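PDB 1USY: ATP phosphoribosyltransferase regulatory subunit from Thermotoga maritima, which is probably required for the first step of histidine biosynthesis and may let histidine exert feedback control over ATP phosphoribosyltransferase. Local coordinates for residues B[2-7]-B[268-273]; B[57-62]-B[256-261]; B[68-73]-B[99-104]. All blocks are in the same frame, centred on the assembly; numbering follows the deposited sequence.

Interaction 1: B[2-7]-B[268-273]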
loop_
_atom_site.group_PDB
_atom_site.type_symbol
_atom_site.label_atom_id
_atom_site.label_comp_id
_atom_site.label_asym_id
_atom_site.label_seq_id
_atom_site.Cartn_x
_atom_site.Cartn_y
_atom_site.Cartn_z
ATOM N N ASP B 2 26.165 -12.423 4.115
ATOM C CA ASP B 2 25.084 -13.050 3.359
ATOM C C ASP B 2 25.698 -14.112 2.473
ATOM O O ASP B 2 25.532 -14.117 1.257
ATOM C CB ASP B 2 24.284 -12.019 2.571
ATOM C CG ASP B 2 23.605 -10.982 3.471
ATOM O OD1 ASP B 2 22.658 -11.345 4.226
ATOM O OD2 ASP B 2 23.947 -9.772 3.469
ATOM N N PHE B 3 26.441 -14.993 3.133
ATOM C CA PHE B 3 27.191 -16.051 2.497
ATOM C C PHE B 3 26.317 -17.289 2.417
ATOM O O PHE B 3 25.535 -17.540 3.310
ATOM C CB PHE B 3 28.450 -16.356 3.309
ATOM C CG PHE B 3 29.119 -17.637 2.906
ATOM C CD1 PHE B 3 30.226 -17.612 2.063
ATOM C CD2 PHE B 3 28.628 -18.866 3.344
ATOM C CE1 PHE B 3 30.842 -18.789 1.682
ATOM C CE2 PHE B 3 29.242 -20.039 2.953
ATOM C CZ PHE B 3 30.349 -19.995 2.122
ATOM N N LEU B 4 26.475 -18.054 1.343
ATOM C CA LEU B 4 25.778 -19.323 1.141
ATOM C C LEU B 4 26.835 -20.353 0.778
ATOM O O LEU B 4 27.737 -20.052 0.006
ATOM C CB LEU B 4 24.749 -19.193 0.006
ATOM C CG LEU B 4 23.686 -20.284 -0.178
ATOM C CD1 LEU B 4 22.403 -19.997 0.600
ATOM C CD2 LEU B 4 23.315 -20.465 -1.606
ATOM N N ASP B 5 26.767 -21.552 1.350
ATOM C CA ASP B 5 27.625 -22.628 0.865
ATOM C C ASP B 5 27.017 -23.123 -0.441
ATOM O O ASP B 5 26.181 -24.016 -0.449
ATOM C CB ASP B 5 27.783 -23.762 1.870
ATOM C CG ASP B 5 28.920 -24.713 1.498
ATOM O OD1 ASP B 5 29.106 -25.732 2.195
ATOM O OD2 ASP B 5 29.680 -24.537 0.520
ATOM N N PHE B 6 27.429 -22.508 -1.538
ATOM C CA PHE B 6 26.839 -22.791 -2.835
ATOM C C PHE B 6 27.338 -24.134 -3.385
ATOM O O PHE B 6 26.671 -24.724 -4.240
ATOM C CB PHE B 6 27.172 -21.660 -3.782
ATOM C CG PHE B 6 26.514 -21.757 -5.113
ATOM C CD1 PHE B 6 27.173 -22.377 -6.185
ATOM C CD2 PHE B 6 25.262 -21.170 -5.321
ATOM C CE1 PHE B 6 26.588 -22.441 -7.448
ATOM C CE2 PHE B 6 24.655 -21.225 -6.584
ATOM C CZ PHE B 6 25.325 -21.874 -7.652
ATOM N N GLU B 7 28.489 -24.614 -2.892
ATOM C CA GLU B 7 28.904 -26.001 -3.091
ATOM C C GLU B 7 27.724 -26.937 -2.791
ATOM O O GLU B 7 27.569 -27.971 -3.442
ATOM C CB GLU B 7 30.061 -26.357 -2.152
ATOM C CG GLU B 7 31.355 -26.802 -2.827
ATOM N N ILE B 268 14.689 -28.914 1.631
ATOM C CA ILE B 268 15.677 -28.776 2.660
ATOM C C ILE B 268 15.854 -27.321 3.056
ATOM O O ILE B 268 15.867 -26.424 2.189
ATOM C CB ILE B 268 16.999 -29.312 2.198
ATOM C CG1 ILE B 268 16.962 -30.816 2.067
ATOM C CG2 ILE B 268 18.118 -28.872 3.167
ATOM C CD1 ILE B 268 18.013 -31.313 1.166
ATOM N N PHE B 269 16.037 -27.106 4.362
ATOM C CA PHE B 269 16.355 -25.791 4.923
ATOM C C PHE B 269 17.849 -25.550 5.232
ATOM O O PHE B 269 18.393 -26.129 6.176
ATOM C CB PHE B 269 15.490 -25.553 6.159
ATOM C CG PHE B 269 14.081 -26.111 6.042
ATOM C CD1 PHE B 269 13.152 -25.540 5.167
ATOM C CD2 PHE B 269 13.680 -27.216 6.825
ATOM C CE1 PHE B 269 11.822 -26.046 5.048
ATOM C CE2 PHE B 269 12.367 -27.748 6.737
ATOM C CZ PHE B 269 11.427 -27.148 5.820
ATOM N N LEU B 270 18.540 -24.745 4.425
ATOM C CA LEU B 270 19.850 -24.276 4.862
ATOM C C LEU B 270 19.547 -22.998 5.618
ATOM O O LEU B 270 20.181 -22.672 6.604
ATOM C CB LEU B 270 20.750 -23.938 3.674
ATOM C CG LEU B 270 20.995 -24.808 2.451
ATOM C CD1 LEU B 270 21.976 -24.018 1.644
ATOM C CD2 LEU B 270 21.567 -26.220 2.772
ATOM N N GLU B 271 18.578 -22.260 5.069
ATOM C CA GLU B 271 17.809 -21.195 5.728
ATOM C C GLU B 271 18.587 -19.983 6.223
ATOM O O GLU B 271 19.773 -19.822 5.896
ATOM C CB GLU B 271 16.925 -21.785 6.840
ATOM C CG GLU B 271 15.732 -22.532 6.295
ATOM C CD GLU B 271 14.482 -22.352 7.130
ATOM O OE1 GLU B 271 13.364 -22.320 6.541
ATOM O OE2 GLU B 271 14.609 -22.252 8.373
ATOM N N GLY B 272 17.897 -19.133 6.993
ATOM C CA GLY B 272 18.505 -17.961 7.589
ATOM C C GLY B 272 17.793 -16.714 7.146
ATOM O O GLY B 272 16.590 -16.742 6.957
ATOM N N LYS B 273 18.541 -15.619 7.045
ATOM C CA LYS B 273 18.131 -14.353 6.390
ATOM C C LYS B 273 16.856 -13.608 6.867
ATOM O O LYS B 273 15.815 -14.206 7.120
ATOM C CB LYS B 273 18.181 -14.508 4.862
ATOM C CG LYS B 273 19.491 -15.186 4.351
ATOM C CD LYS B 273 20.689 -14.232 4.305
ATOM C CE LYS B 273 21.816 -14.690 5.222
ATOM N NZ LYS B 273 22.114 -13.689 6.299
#
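A salt bridge joins the two extremities of the chain: Lys-273, two residues short of the C terminus, offers NZ to OD1 of Asp-2, the second residue, at 3.2 Å. In this class-II aminoacyl-tRNA synthetase-like fold, the bridge draws the extension that leaves strand 262-269 of the mixed β-sheet against the N-terminal segment that leads into helix 6-16. The salt bridge is also a hydrogen bond, though not an ideally placed one: the ammonium group approaches OD1 from the anti side, 30° out of the carboxylate plane. Lys-273 reaches there by a folded path, its chain bent at chi2 (-79°), chi3 and chi4, and the bending lays the methylenes beside the acid as well: CD comes to 3.5 Å from Asp-2 OD1. The two side chains cross obliquely, and OD1 is the atom of the carboxylate that carries the contact. Its other oxygen, OD2, turns to the second subunit, where it makes a weak hydrogen bond to ND1 of His-61 of that neighbouring chain, so the carboxylate ties the C-terminal tail to the subunit interface.

Further along, the contact becomes apolar. Leu-270 directs its side chain at the N-terminal segment, while Leu-4 bends its end in to meet it, and the two cross at about a right angle. Tyr-91 of strand 86-98 ties the two together: the Leu-4 side chain touches it, and its backbone is hydrogen-bonded to Leu-270. The two backbones remain well apart, with 8.6 Å between CA of Leu-4 and CA of Leu-270, and the gap is bridged by single methyl groups: CD1 of Leu-4 lies 4.2 Å from CD1 of Leu-270.

Interaction 2: B[57-62]-B[256-261]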
loop_
_atom_site.group_PDB
_atom_site.type_symbol
_atom_site.label_atom_id
_atom_site.label_comp_id
_atom_site.label_asym_id
_atom_site.label_seq_id
_atom_site.Cartn_x
_atom_site.Cartn_y
_atom_site.Cartn_z
ATOM N N THR B 57 3.663 -22.916 -5.589
ATOM C CA THR B 57 4.235 -22.211 -6.733
ATOM C C THR B 57 4.465 -23.087 -7.962
ATOM O O THR B 57 4.121 -22.706 -9.058
ATOM C CB THR B 57 5.557 -21.556 -6.316
ATOM O OG1 THR B 57 5.269 -20.392 -5.538
ATOM C CG2 THR B 57 6.303 -21.031 -7.538
ATOM N N VAL B 58 5.083 -24.240 -7.789
ATOM C CA VAL B 58 5.391 -25.068 -8.933
ATOM C C VAL B 58 4.061 -25.483 -9.532
ATOM O O VAL B 58 3.911 -25.562 -10.746
ATOM C CB VAL B 58 6.276 -26.260 -8.525
ATOM C CG1 VAL B 58 6.346 -27.313 -9.616
ATOM C CG2 VAL B 58 7.698 -25.772 -8.140
ATOM N N LEU B 59 3.064 -25.662 -8.672
ATOM C CA LEU B 59 1.746 -26.117 -9.106
ATOM C C LEU B 59 0.918 -25.122 -9.898
ATOM O O LEU B 59 0.186 -25.543 -10.785
ATOM C CB LEU B 59 0.931 -26.653 -7.939
ATOM C CG LEU B 59 0.926 -28.180 -7.938
ATOM C CD1 LEU B 59 0.838 -28.682 -6.532
ATOM C CD2 LEU B 59 -0.253 -28.667 -8.759
ATOM N N ASN B 60 1.013 -23.829 -9.576
ATOM C CA ASN B 60 0.398 -22.801 -10.405
ATOM C C ASN B 60 1.016 -22.752 -11.793
ATOM O O ASN B 60 0.302 -22.718 -12.780
ATOM C CB ASN B 60 0.483 -21.412 -9.758
ATOM C CG ASN B 60 -0.592 -21.181 -8.708
ATOM O OD1 ASN B 60 -1.747 -21.630 -8.847
ATOM N ND2 ASN B 60 -0.217 -20.478 -7.640
ATOM N N HIS B 61 2.346 -22.772 -11.858
ATOM C CA HIS B 61 3.076 -22.695 -13.128
ATOM C C HIS B 61 2.890 -23.869 -14.079
ATOM O O HIS B 61 3.120 -23.742 -15.268
ATOM C CB HIS B 61 4.552 -22.487 -12.857
ATOM C CG HIS B 61 4.859 -21.124 -12.332
ATOM N ND1 HIS B 61 5.887 -20.352 -12.823
ATOM C CD2 HIS B 61 4.262 -20.385 -11.367
ATOM C CE1 HIS B 61 5.917 -19.200 -12.174
ATOM N NE2 HIS B 61 4.946 -19.199 -11.282
ATOM N N ARG B 62 2.510 -25.017 -13.529
ATOM C CA ARG B 62 2.067 -26.175 -14.287
ATOM C C ARG B 62 0.735 -25.872 -14.998
ATOM O O ARG B 62 0.563 -26.213 -16.173
ATOM C CB ARG B 62 1.918 -27.364 -13.327
ATOM C CG ARG B 62 1.709 -28.717 -13.989
ATOM C CD ARG B 62 1.511 -29.889 -13.013
ATOM N NE ARG B 62 0.265 -30.571 -13.342
ATOM C CZ ARG B 62 0.165 -31.795 -13.855
ATOM N NH1 ARG B 62 1.236 -32.544 -14.087
ATOM N NH2 ARG B 62 -1.035 -32.288 -14.129
ATOM N N TYR B 256 1.128 -35.837 -1.650
ATOM C CA TYR B 256 -0.027 -34.942 -1.615
ATOM C C TYR B 256 -0.905 -35.158 -2.822
ATOM O O TYR B 256 -0.463 -35.684 -3.847
ATOM C CB TYR B 256 0.408 -33.477 -1.575
ATOM C CG TYR B 256 1.385 -33.098 -2.671
ATOM C CD1 TYR B 256 0.927 -32.584 -3.887
ATOM C CD2 TYR B 256 2.772 -33.259 -2.498
ATOM C CE1 TYR B 256 1.819 -32.234 -4.906
ATOM C CE2 TYR B 256 3.671 -32.920 -3.520
ATOM C CZ TYR B 256 3.174 -32.403 -4.722
ATOM O OH TYR B 256 4.013 -32.035 -5.736
ATOM N N THR B 257 -2.153 -34.720 -2.687
ATOM C CA THR B 257 -3.135 -34.730 -3.769
ATOM C C THR B 257 -3.667 -33.319 -4.048
ATOM O O THR B 257 -4.097 -32.619 -3.122
ATOM C CB THR B 257 -4.289 -35.666 -3.386
ATOM O OG1 THR B 257 -3.779 -36.993 -3.284
ATOM C CG2 THR B 257 -5.292 -35.784 -4.505
ATOM N N VAL B 258 -3.642 -32.896 -5.313
ATOM C CA VAL B 258 -4.336 -31.653 -5.711
ATOM C C VAL B 258 -5.298 -31.944 -6.843
ATOM O O VAL B 258 -4.911 -31.974 -8.009
ATOM C CB VAL B 258 -3.384 -30.462 -6.109
ATOM C CG1 VAL B 258 -4.166 -29.136 -6.170
ATOM C CG2 VAL B 258 -2.193 -30.333 -5.154
ATOM N N ASN B 259 -6.562 -32.149 -6.479
ATOM C CA ASN B 259 -7.624 -32.497 -7.433
ATOM C C ASN B 259 -7.326 -33.727 -8.311
ATOM O O ASN B 259 -6.981 -33.586 -9.494
ATOM C CB ASN B 259 -7.970 -31.277 -8.303
ATOM C CG ASN B 259 -8.383 -30.075 -7.474
ATOM O OD1 ASN B 259 -9.546 -29.951 -7.063
ATOM N ND2 ASN B 259 -7.430 -29.193 -7.209
ATOM N N GLY B 260 -7.460 -34.920 -7.726
ATOM C CA GLY B 260 -7.211 -36.181 -8.424
ATOM C C GLY B 260 -5.796 -36.306 -8.968
ATOM O O GLY B 260 -5.488 -37.206 -9.771
ATOM N N GLU B 261 -4.949 -35.387 -8.507
ATOM C CA GLU B 261 -3.565 -35.258 -8.912
ATOM C C GLU B 261 -2.594 -35.581 -7.772
ATOM O O GLU B 261 -2.432 -34.798 -6.818
ATOM C CB GLU B 261 -3.319 -33.827 -9.370
ATOM C CG GLU B 261 -3.855 -33.540 -10.753
ATOM C CD GLU B 261 -2.735 -33.241 -11.725
ATOM O OE1 GLU B 261 -2.022 -32.228 -11.507
ATOM O OE2 GLU B 261 -2.554 -34.024 -12.688
#
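NH2 of Arg-62 is gripped by two carboxylates. Across the contact both oxygens of Glu-261 crowd NH2 of Arg-62, OE2 at 2.7 Å in the salt bridge and OE1 at 2.8 Å; a second salt bridge comes from OD1 of Asp-68, in the segment that follows helix 54-63. The Glu-261 carboxylate does not lie flat against the guanidinium: the two planes are 47° apart, and OE1 sits over one face, 3.2 Å from CZ of Arg-62. The arginine starts out extended, with CG anti to the backbone N (chi1 -169°), and then bends at chi3, which carries the guanidinium out to Glu-261. OE2 of Glu-261 and OD1 of Asp-68 come close, and the buried positive group probably offsets the repulsion between these two acids.

One turn earlier on the helix, Leu-59 supplies the apolar half. Its CD1 meets CG2 of Val-258 tip to tip at 3.7 Å, and the same methyl stands obliquely to the Tyr-256 ring, 4.0 Å from CE1. Leu-59 and Tyr-256 pass alongside one another, heading opposite ways; the tyrosine hydroxyl goes on to a hydrogen bond with OE1 of Glu-96 on strand 86-98. Val-98 of that strand touches Arg-62, Tyr-256 and Glu-261 alike and so borders both halves of the contact.

Val-258 N donates to Glu-261 O at 2.7 Å, closing the tight turn between strands 248-257 and 262-269. The arrangement is thus a helix packed against the turn end of a β-hairpin, at the margin of the antiparallel sheet characteristic of the class-II synthetase fold.

Interaction 3: B[68-73]-B[99-104]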
loop_
_atom_site.group_PDB
_atom_site.type_symbol
_atom_site.label_atom_id
_atom_site.label_comp_id
_atom_site.label_asym_id
_atom_site.label_seq_id
_atom_site.Cartn_x
_atom_site.Cartn_y
_atom_site.Cartn_z
ATOM N N ASP B 68 -1.280 -30.129 -20.283
ATOM C CA ASP B 68 -1.100 -30.905 -19.041
ATOM C C ASP B 68 0.170 -31.791 -18.960
ATOM O O ASP B 68 0.276 -32.823 -19.624
ATOM C CB ASP B 68 -2.365 -31.684 -18.664
ATOM C CG ASP B 68 -2.554 -31.781 -17.158
ATOM O OD1 ASP B 68 -1.640 -32.295 -16.465
ATOM O OD2 ASP B 68 -3.582 -31.364 -16.583
ATOM N N SER B 69 1.102 -31.391 -18.097
ATOM C CA SER B 69 2.486 -31.848 -18.210
ATOM C C SER B 69 3.105 -32.512 -16.973
ATOM O O SER B 69 2.933 -32.066 -15.839
ATOM C CB SER B 69 3.390 -30.694 -18.693
ATOM O OG SER B 69 3.259 -29.537 -17.872
ATOM N N GLN B 70 3.842 -33.583 -17.230
ATOM C CA GLN B 70 4.644 -34.229 -16.210
ATOM C C GLN B 70 5.788 -33.295 -15.791
ATOM O O GLN B 70 6.701 -33.033 -16.555
ATOM C CB GLN B 70 5.184 -35.575 -16.720
ATOM C CG GLN B 70 4.287 -36.285 -17.747
ATOM C CD GLN B 70 3.321 -37.276 -17.099
ATOM O OE1 GLN B 70 3.744 -38.307 -16.583
ATOM N NE2 GLN B 70 2.032 -36.969 -17.129
ATOM N N ILE B 71 5.696 -32.776 -14.577
ATOM C CA ILE B 71 6.692 -31.888 -13.987
ATOM C C ILE B 71 7.620 -32.661 -13.047
ATOM O O ILE B 71 7.144 -33.330 -12.135
ATOM C CB ILE B 71 5.952 -30.770 -13.223
ATOM C CG1 ILE B 71 5.933 -29.515 -14.077
ATOM C CG2 ILE B 71 6.574 -30.482 -11.851
ATOM C CD1 ILE B 71 4.692 -29.372 -14.897
ATOM N N LYS B 72 8.929 -32.576 -13.296
ATOM C CA LYS B 72 9.962 -33.159 -12.435
ATOM C C LYS B 72 11.028 -32.123 -12.183
ATOM O O LYS B 72 12.034 -32.109 -12.897
ATOM C CB LYS B 72 10.628 -34.372 -13.084
ATOM C CG LYS B 72 10.913 -35.484 -12.109
ATOM C CD LYS B 72 11.734 -36.606 -12.695
ATOM C CE LYS B 72 11.812 -37.742 -11.687
ATOM N NZ LYS B 72 12.693 -38.877 -12.110
ATOM N N VAL B 73 10.834 -31.274 -11.171
ATOM C CA VAL B 73 11.745 -30.139 -10.973
ATOM C C VAL B 73 12.505 -30.146 -9.665
ATOM O O VAL B 73 12.068 -30.755 -8.692
ATOM C CB VAL B 73 11.014 -28.770 -11.061
ATOM C CG1 VAL B 73 10.447 -28.561 -12.459
ATOM C CG2 VAL B 73 9.953 -28.622 -9.950
ATOM N N PRO B 99 3.091 -36.002 -12.056
ATOM C CA PRO B 99 2.430 -36.851 -11.068
ATOM C C PRO B 99 3.302 -37.965 -10.495
ATOM O O PRO B 99 4.206 -38.482 -11.162
ATOM C CB PRO B 99 1.275 -37.475 -11.860
ATOM C CG PRO B 99 1.483 -37.023 -13.307
ATOM C CD PRO B 99 2.918 -36.553 -13.413
ATOM N N ARG B 100 3.003 -38.309 -9.246
ATOM C CA ARG B 100 3.551 -39.470 -8.577
ATOM C C ARG B 100 2.850 -40.668 -9.158
ATOM O O ARG B 100 1.634 -40.798 -9.050
ATOM C CB ARG B 100 3.284 -39.387 -7.074
ATOM C CG ARG B 100 3.501 -40.686 -6.307
ATOM C CD ARG B 100 3.211 -40.583 -4.823
ATOM N NE ARG B 100 1.833 -40.965 -4.487
ATOM C CZ ARG B 100 0.855 -40.102 -4.216
ATOM N NH1 ARG B 100 1.076 -38.791 -4.240
ATOM N NH2 ARG B 100 -0.357 -40.546 -3.914
ATOM N N ASN B 101 3.611 -41.530 -9.809
ATOM C CA ASN B 101 3.019 -42.700 -10.459
ATOM C C ASN B 101 3.081 -43.938 -9.549
ATOM O O ASN B 101 2.262 -44.856 -9.667
ATOM C CB ASN B 101 3.661 -42.955 -11.846
ATOM C CG ASN B 101 3.337 -41.851 -12.857
ATOM O OD1 ASN B 101 4.244 -41.221 -13.411
ATOM N ND2 ASN B 101 2.036 -41.615 -13.104
ATOM N N SER B 102 4.035 -43.931 -8.620
ATOM C CA SER B 102 4.233 -45.058 -7.738
ATOM C C SER B 102 5.004 -44.617 -6.494
ATOM O O SER B 102 5.532 -43.505 -6.439
ATOM C CB SER B 102 5.000 -46.158 -8.475
ATOM O OG SER B 102 6.086 -45.598 -9.200
ATOM N N LEU B 103 5.069 -45.498 -5.500
ATOM C CA LEU B 103 5.913 -45.272 -4.338
ATOM C C LEU B 103 7.357 -44.997 -4.776
ATOM O O LEU B 103 8.038 -44.144 -4.176
ATOM C CB LEU B 103 5.873 -46.489 -3.412
ATOM C CG LEU B 103 5.826 -46.288 -1.897
ATOM C CD1 LEU B 103 6.338 -47.571 -1.273
ATOM C CD2 LEU B 103 6.629 -45.091 -1.433
ATOM N N ASP B 104 7.804 -45.719 -5.817
ATOM C CA ASP B 104 9.153 -45.578 -6.358
ATOM C C ASP B 104 9.519 -44.126 -6.667
ATOM O O ASP B 104 10.695 -43.731 -6.545
ATOM C CB ASP B 104 9.321 -46.426 -7.594
ATOM C CG ASP B 104 9.500 -47.892 -7.271
ATOM O OD1 ASP B 104 9.170 -48.272 -6.136
ATOM O OD2 ASP B 104 9.954 -48.735 -8.086
#
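Gln-70 and Pro-99 meet where, in the class-II synthetase-like sheet, strand 71-83 begins beside the end of its antiparallel neighbour 86-98: Gln-70 comes just before the one, and Pro-99 just after the other. Their CA atoms are 6.2 Å apart, and next to them the backbones of Ile-71 and Val-98 are hydrogen-bonded.

Van der Waals contact accounts for nearly all of this surface encounter. The glutamine chain is bent at chi2 (-93°), which folds its amide back over the proline, and the two side chains cross at about a right angle. CD of Pro-99 lies against the flat of that amide, 3.7 Å from OE1 and 3.8 Å from CD of Gln-70, and the neighbouring ring carbon CG reaches NE2 of Gln-70 at 3.9 Å. The peptide bond before Pro-99 is cis, a form that proline tolerates far better than other residues. With an alanine here, CG and CD of the ring would be gone, which is likely to leave the Gln-70 amide free to turn and to disfavour the cis bond at the end of the strand.

Polar groups also come near one another here, without bonding across the two segments. Beyond the proline, the chain is held by neighbours: the backbone of Arg-100 pairs with Lys-262 on strand 262-269, and the N of Asn-101 bonds to OD2 of Asp-105 at the start of helix 103-120. Asn-101 has its CB directed at 68-73 and comes only loosely near it, OD1 of Asn-101 standing 4.3 Å from OE1 of Gln-70.

In the fold
From the N terminus, the chain opens the widest loop at 2-7, which interaction 1 closes only at 268-273. Helix 54-63 then begins a second loop, closed at 256-261 by interaction 2 and lying wholly within the first. Inside that one, interaction 3 closes the shortest, bringing 99-104 back to 68-73 after the hairpin of strands 71-83 and 86-98. None of the three cross. All reach the same mixed sheet. Interactions 2 and 3 are neighbours, their centres 11 Å apart, and meet at the link from helix 54-63 to strand 71-83; interaction 1 lies apart, about 27 Å from interaction 2 between centres, and ties the chain ends together. Interactions 1 and 2 both touch the second subunit.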